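Local coordinates for ulvan Lyase-PL25 (Pseudoalteromonas sp. PLSV, PDB 5UAM), which cleaves ulvan, the sulfated cell-wall polysaccharide of green seaweeds, as a beta-propeller lyase of polysaccharide lyase family 25, at residues N172-R180 with V189-F200. Sequence-based numbering, arbitrary orientation.
Sequences NGDIYLFFR and VYQKSVDNGRTF. With PO4 (phosphate ion), chain E.
Y176 and K192 sit directly across from each other as a non-hydrogen-bonded pair in an antiparallel beta hairpin of the propeller, strands 175-180 and 188-193, their side chains side by side on one side of the sheet. Pairs of backbone hydrogen bonds flank them at I175–S193 and L177–Q191; I175 N to S193 O is 2.9 Å and almost straight.

The lysine suits its place because its long aliphatic stem can cover a ring before its charge reaches water. With CG anti to the backbone N (chi1 178°) and every later torsion extended, it runs alongside the tyrosine. K192 CB approaches Y176 CE2; K192 CG lies over the ring face in a CH-pi contact, and K192 CD passes CE2 and CZ. K192 CE comes to 3.3 Å from Y176 OH. The tip, K192 NZ, stops 4.1 Å from D174 OD2, too far for a salt bridge. One water joins these two charges while another links the amine to the tyrosine hydroxyl. A tyrosine fits here because it offers K192 a face, water a hydroxyl and Y190 an edge, Y176 CD2 to Y190 CD1 being 3.7 Å in an offset edge-to-face pair with planes at 66°. Were Y176 replaced by an alanine, the K192 stem would probably lose its aromatic support and Y190 this edge.

F178 completes the aromatic cluster, taking Y190 CB over its face. On the other side of the sheet, the compact V189 puts CG2 over the flat F179 ring, whose side chain lies about 5 Å from that of Y164, the likely proton acceptor. R180, a probable substrate-binding residue, meets a phosphate ion, probably from the crystallisation liquor and also held by H99, H119, H184 and Y222; its two N-H groups match two oxygens, R180 NH1 to O2 and R180 NH2 to O4, each 2.9 Å.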
loop_
_atom_site.group_PDB
_atom_site.type_symbol
_atom_site.label_atom_id
_atom_site.label_comp_id
_atom_site.label_asym_id
_atom_site.label_seq_id
_atom_site.Cartn_x
_atom_site.Cartn_y
_atom_site.Cartn_z
ATOM N N ASN A 172 16.787 11.055 10.376
ATOM C CA ASN A 172 18.179 10.694 10.653
ATOM C C ASN A 172 18.713 9.632 9.696
ATOM O O ASN A 172 19.846 9.173 9.870
ATOM C CB ASN A 172 18.339 10.248 12.111
ATOM C CG ASN A 172 17.700 8.905 12.391
ATOM O OD1 ASN A 172 17.060 8.303 11.533
ATOM N ND2 ASN A 172 17.866 8.434 13.616
ATOM N N GLY A 173 17.934 9.234 8.697
ATOM C CA GLY A 173 18.342 8.241 7.737
ATOM C C GLY A 173 17.985 6.816 8.093
ATOM O O GLY A 173 18.167 5.931 7.253
ATOM N N ASP A 174 17.497 6.563 9.301
ATOM C CA ASP A 174 17.130 5.199 9.662
ATOM C C ASP A 174 15.978 4.726 8.787
ATOM O O ASP A 174 15.071 5.493 8.433
ATOM C CB ASP A 174 16.702 5.121 11.123
ATOM C CG ASP A 174 17.864 5.303 12.117
ATOM O OD1 ASP A 174 19.057 5.379 11.710
ATOM O OD2 ASP A 174 17.567 5.404 13.340
ATOM N N ILE A 175 16.016 3.443 8.448
ATOM C CA ILE A 175 15.063 2.831 7.528
ATOM C C ILE A 175 14.264 1.785 8.285
ATOM O O ILE A 175 14.840 0.918 8.966
ATOM C CB ILE A 175 15.774 2.195 6.326
ATOM C CG1 ILE A 175 16.380 3.296 5.451
ATOM C CG2 ILE A 175 14.816 1.317 5.537
ATOM C CD1 ILE A 175 17.406 2.783 4.509
ATOM N N TYR A 176 12.942 1.866 8.168
ATOM C CA TYR A 176 12.039 0.872 8.730
ATOM C C TYR A 176 11.254 0.223 7.607
ATOM O O TYR A 176 10.614 0.920 6.812
ATOM C CB TYR A 176 11.061 1.509 9.721
ATOM C CG TYR A 176 11.737 2.041 10.949
ATOM C CD1 TYR A 176 12.360 3.285 10.958
ATOM C CD2 TYR A 176 11.768 1.294 12.124
ATOM C CE1 TYR A 176 12.975 3.756 12.100
ATOM C CE2 TYR A 176 12.390 1.751 13.254
ATOM C CZ TYR A 176 12.987 2.991 13.253
ATOM O OH TYR A 176 13.610 3.455 14.390
ATOM N N LEU A 177 11.282 -1.106 7.558
ATOM C CA LEU A 177 10.493 -1.873 6.603
ATOM C C LEU A 177 9.419 -2.603 7.391
ATOM O O LEU A 177 9.738 -3.432 8.243
ATOM C CB LEU A 177 11.342 -2.890 5.832
ATOM C CG LEU A 177 10.583 -3.612 4.720
ATOM C CD1 LEU A 177 10.306 -2.661 3.568
ATOM C CD2 LEU A 177 11.415 -4.816 4.229
ATOM N N PHE A 178 8.162 -2.271 7.118
ATOM C CA PHE A 178 7.006 -2.888 7.757
ATOM C C PHE A 178 6.404 -3.912 6.801
ATOM O O PHE A 178 6.337 -3.686 5.591
ATOM C CB PHE A 178 5.948 -1.824 8.069
ATOM C CG PHE A 178 6.366 -0.864 9.116
ATOM C CD1 PHE A 178 7.166 0.200 8.775
ATOM C CD2 PHE A 178 5.974 -1.028 10.426
ATOM C CE1 PHE A 178 7.572 1.103 9.710
ATOM C CE2 PHE A 178 6.419 -0.122 11.407
ATOM C CZ PHE A 178 7.216 0.932 11.018
ATOM N N PHE A 179 5.994 -5.054 7.329
ATOM C CA PHE A 179 5.429 -6.121 6.518
ATOM C C PHE A 179 4.782 -7.158 7.427
ATOM O O PHE A 179 5.001 -7.183 8.649
ATOM C CB PHE A 179 6.487 -6.789 5.622
ATOM C CG PHE A 179 7.679 -7.310 6.364
ATOM C CD1 PHE A 179 8.755 -6.486 6.669
ATOM C CD2 PHE A 179 7.755 -8.638 6.750
ATOM C CE1 PHE A 179 9.859 -6.960 7.356
ATOM C CE2 PHE A 179 8.852 -9.117 7.431
ATOM C CZ PHE A 179 9.919 -8.281 7.729
ATOM N N ARG A 180 3.974 -8.019 6.809
ATOM C CA ARG A 180 3.466 -9.213 7.474
ATOM C C ARG A 180 4.506 -10.318 7.384
ATOM O O ARG A 180 4.988 -10.633 6.296
ATOM C CB ARG A 180 2.171 -9.654 6.811
ATOM C CG ARG A 180 1.487 -10.844 7.482
ATOM C CD ARG A 180 0.190 -11.260 6.824
ATOM N NE ARG A 180 0.429 -11.806 5.487
ATOM C CZ ARG A 180 -0.525 -11.965 4.574
ATOM N NH1 ARG A 180 -1.787 -11.633 4.845
ATOM N NH2 ARG A 180 -0.197 -12.440 3.382
ATOM N N VAL A 189 5.328 -7.004 11.553
ATOM C CA VAL A 189 6.621 -6.668 12.119
ATOM C C VAL A 189 7.200 -5.463 11.393
ATOM O O VAL A 189 6.756 -5.076 10.311
ATOM C CB VAL A 189 7.621 -7.833 11.985
ATOM C CG1 VAL A 189 7.075 -9.116 12.603
ATOM C CG2 VAL A 189 7.970 -8.051 10.517
ATOM N N TYR A 190 8.266 -4.930 11.965
ATOM C CA TYR A 190 9.202 -4.128 11.192
ATOM C C TYR A 190 10.615 -4.663 11.354
ATOM O O TYR A 190 10.947 -5.326 12.338
ATOM C CB TYR A 190 9.153 -2.642 11.571
ATOM C CG TYR A 190 9.622 -2.316 12.976
ATOM C CD1 TYR A 190 10.965 -2.157 13.269
ATOM C CD2 TYR A 190 8.715 -2.145 14.021
ATOM C CE1 TYR A 190 11.399 -1.847 14.551
ATOM C CE2 TYR A 190 9.142 -1.833 15.297
ATOM C CZ TYR A 190 10.485 -1.676 15.571
ATOM O OH TYR A 190 10.884 -1.361 16.858
ATOM N N GLN A 191 11.443 -4.374 10.341
ATOM C CA GLN A 191 12.884 -4.504 10.460
ATOM C C GLN A 191 13.516 -3.141 10.255
ATOM O O GLN A 191 13.141 -2.400 9.339
ATOM C CB GLN A 191 13.461 -5.511 9.460
ATOM C CG GLN A 191 13.088 -6.948 9.753
ATOM C CD GLN A 191 13.839 -7.942 8.918
ATOM O OE1 GLN A 191 13.336 -8.459 7.904
ATOM N NE2 GLN A 191 15.060 -8.224 9.334
ATOM N N LYS A 192 14.477 -2.833 11.121
ATOM C CA LYS A 192 15.122 -1.529 11.188
ATOM C C LYS A 192 16.563 -1.623 10.701
ATOM O O LYS A 192 17.303 -2.532 11.088
ATOM C CB LYS A 192 15.109 -1.014 12.637
ATOM C CG LYS A 192 15.799 0.337 12.857
ATOM C CD LYS A 192 15.808 0.716 14.331
ATOM C CE LYS A 192 16.534 2.007 14.534
ATOM N NZ LYS A 192 16.562 2.390 15.969
ATOM N N SER A 193 16.972 -0.656 9.878
ATOM C CA SER A 193 18.359 -0.544 9.435
ATOM C C SER A 193 18.868 0.853 9.739
ATOM O O SER A 193 18.202 1.839 9.420
ATOM C CB SER A 193 18.499 -0.801 7.925
ATOM O OG SER A 193 19.805 -0.450 7.488
ATOM N N VAL A 194 20.067 0.927 10.312
ATOM C CA VAL A 194 20.754 2.190 10.581
ATOM C C VAL A 194 21.935 2.433 9.646
ATOM O O VAL A 194 22.660 3.433 9.824
ATOM C CB VAL A 194 21.164 2.327 12.061
ATOM C CG1 VAL A 194 19.926 2.194 12.964
ATOM C CG2 VAL A 194 22.217 1.305 12.453
ATOM N N ASP A 195 22.161 1.561 8.658
ATOM C CA ASP A 195 23.303 1.678 7.756
ATOM C C ASP A 195 22.849 1.738 6.301
ATOM O O ASP A 195 23.469 1.157 5.404
ATOM C CB ASP A 195 24.327 0.566 7.987
ATOM C CG ASP A 195 23.774 -0.816 7.702
ATOM O OD1 ASP A 195 22.585 -0.930 7.310
ATOM O OD2 ASP A 195 24.543 -1.803 7.858
ATOM N N ASN A 196 21.771 2.484 6.055
ATOM C CA ASN A 196 21.272 2.720 4.700
ATOM C C ASN A 196 20.790 1.439 4.037
ATOM O O ASN A 196 20.878 1.280 2.822
ATOM C CB ASN A 196 22.317 3.446 3.844
ATOM C CG ASN A 196 22.672 4.807 4.405
ATOM O OD1 ASN A 196 21.853 5.444 5.056
ATOM N ND2 ASN A 196 23.909 5.234 4.210
ATOM N N GLY A 197 20.244 0.523 4.827
ATOM C CA GLY A 197 19.615 -0.658 4.272
ATOM C C GLY A 197 20.560 -1.784 3.938
ATOM O O GLY A 197 20.140 -2.759 3.301
ATOM N N ARG A 198 21.817 -1.687 4.360
ATOM C CA ARG A 198 22.802 -2.726 4.076
ATOM C C ARG A 198 22.700 -3.875 5.068
ATOM O O ARG A 198 23.010 -5.018 4.715
ATOM C CB ARG A 198 24.204 -2.119 4.048
ATOM C CG ARG A 198 24.361 -1.013 3.022
ATOM C CD ARG A 198 24.236 -1.543 1.612
ATOM N NE ARG A 198 24.173 -0.467 0.619
ATOM C CZ ARG A 198 24.358 -0.649 -0.684
ATOM N NH1 ARG A 198 24.644 -1.857 -1.167
ATOM N NH2 ARG A 198 24.269 0.385 -1.500
ATOM N N THR A 199 22.274 -3.602 6.304
ATOM C CA THR A 199 21.943 -4.655 7.256
ATOM C C THR A 199 20.710 -4.239 8.044
ATOM O O THR A 199 20.482 -3.056 8.310
ATOM C CB THR A 199 23.084 -4.975 8.222
ATOM O OG1 THR A 199 23.262 -3.895 9.117
ATOM C CG2 THR A 199 24.377 -5.167 7.486
ATOM N N PHE A 200 19.908 -5.234 8.401
ATOM C CA PHE A 200 18.675 -5.030 9.145
ATOM C C PHE A 200 18.726 -5.836 10.424
ATOM O O PHE A 200 19.244 -6.954 10.446
ATOM C CB PHE A 200 17.455 -5.484 8.346
ATOM C CG PHE A 200 17.005 -4.498 7.312
ATOM C CD1 PHE A 200 17.566 -4.497 6.040
ATOM C CD2 PHE A 200 16.039 -3.569 7.603
ATOM C CE1 PHE A 200 17.141 -3.586 5.081
ATOM C CE2 PHE A 200 15.613 -2.653 6.665
ATOM C CZ PHE A 200 16.172 -2.660 5.398
HETATM P P PO4 E . -3.462 -12.384 1.366
HETATM O O1 PO4 E . -4.481 -13.506 1.392
HETATM O O2 PO4 E . -3.550 -11.581 2.599
HETATM O O3 PO4 E . -3.830 -11.542 0.168
HETATM O O4 PO4 E . -2.078 -13.013 1.252
HETATM O O HOH W 1 19.295 6.140 4.670
HETATM O O HOH W 2 19.647 3.592 7.539
HETATM O O HOH W 3 18.444 4.619 15.721
HETATM O O HOH W 4 13.605 2.385 16.876
#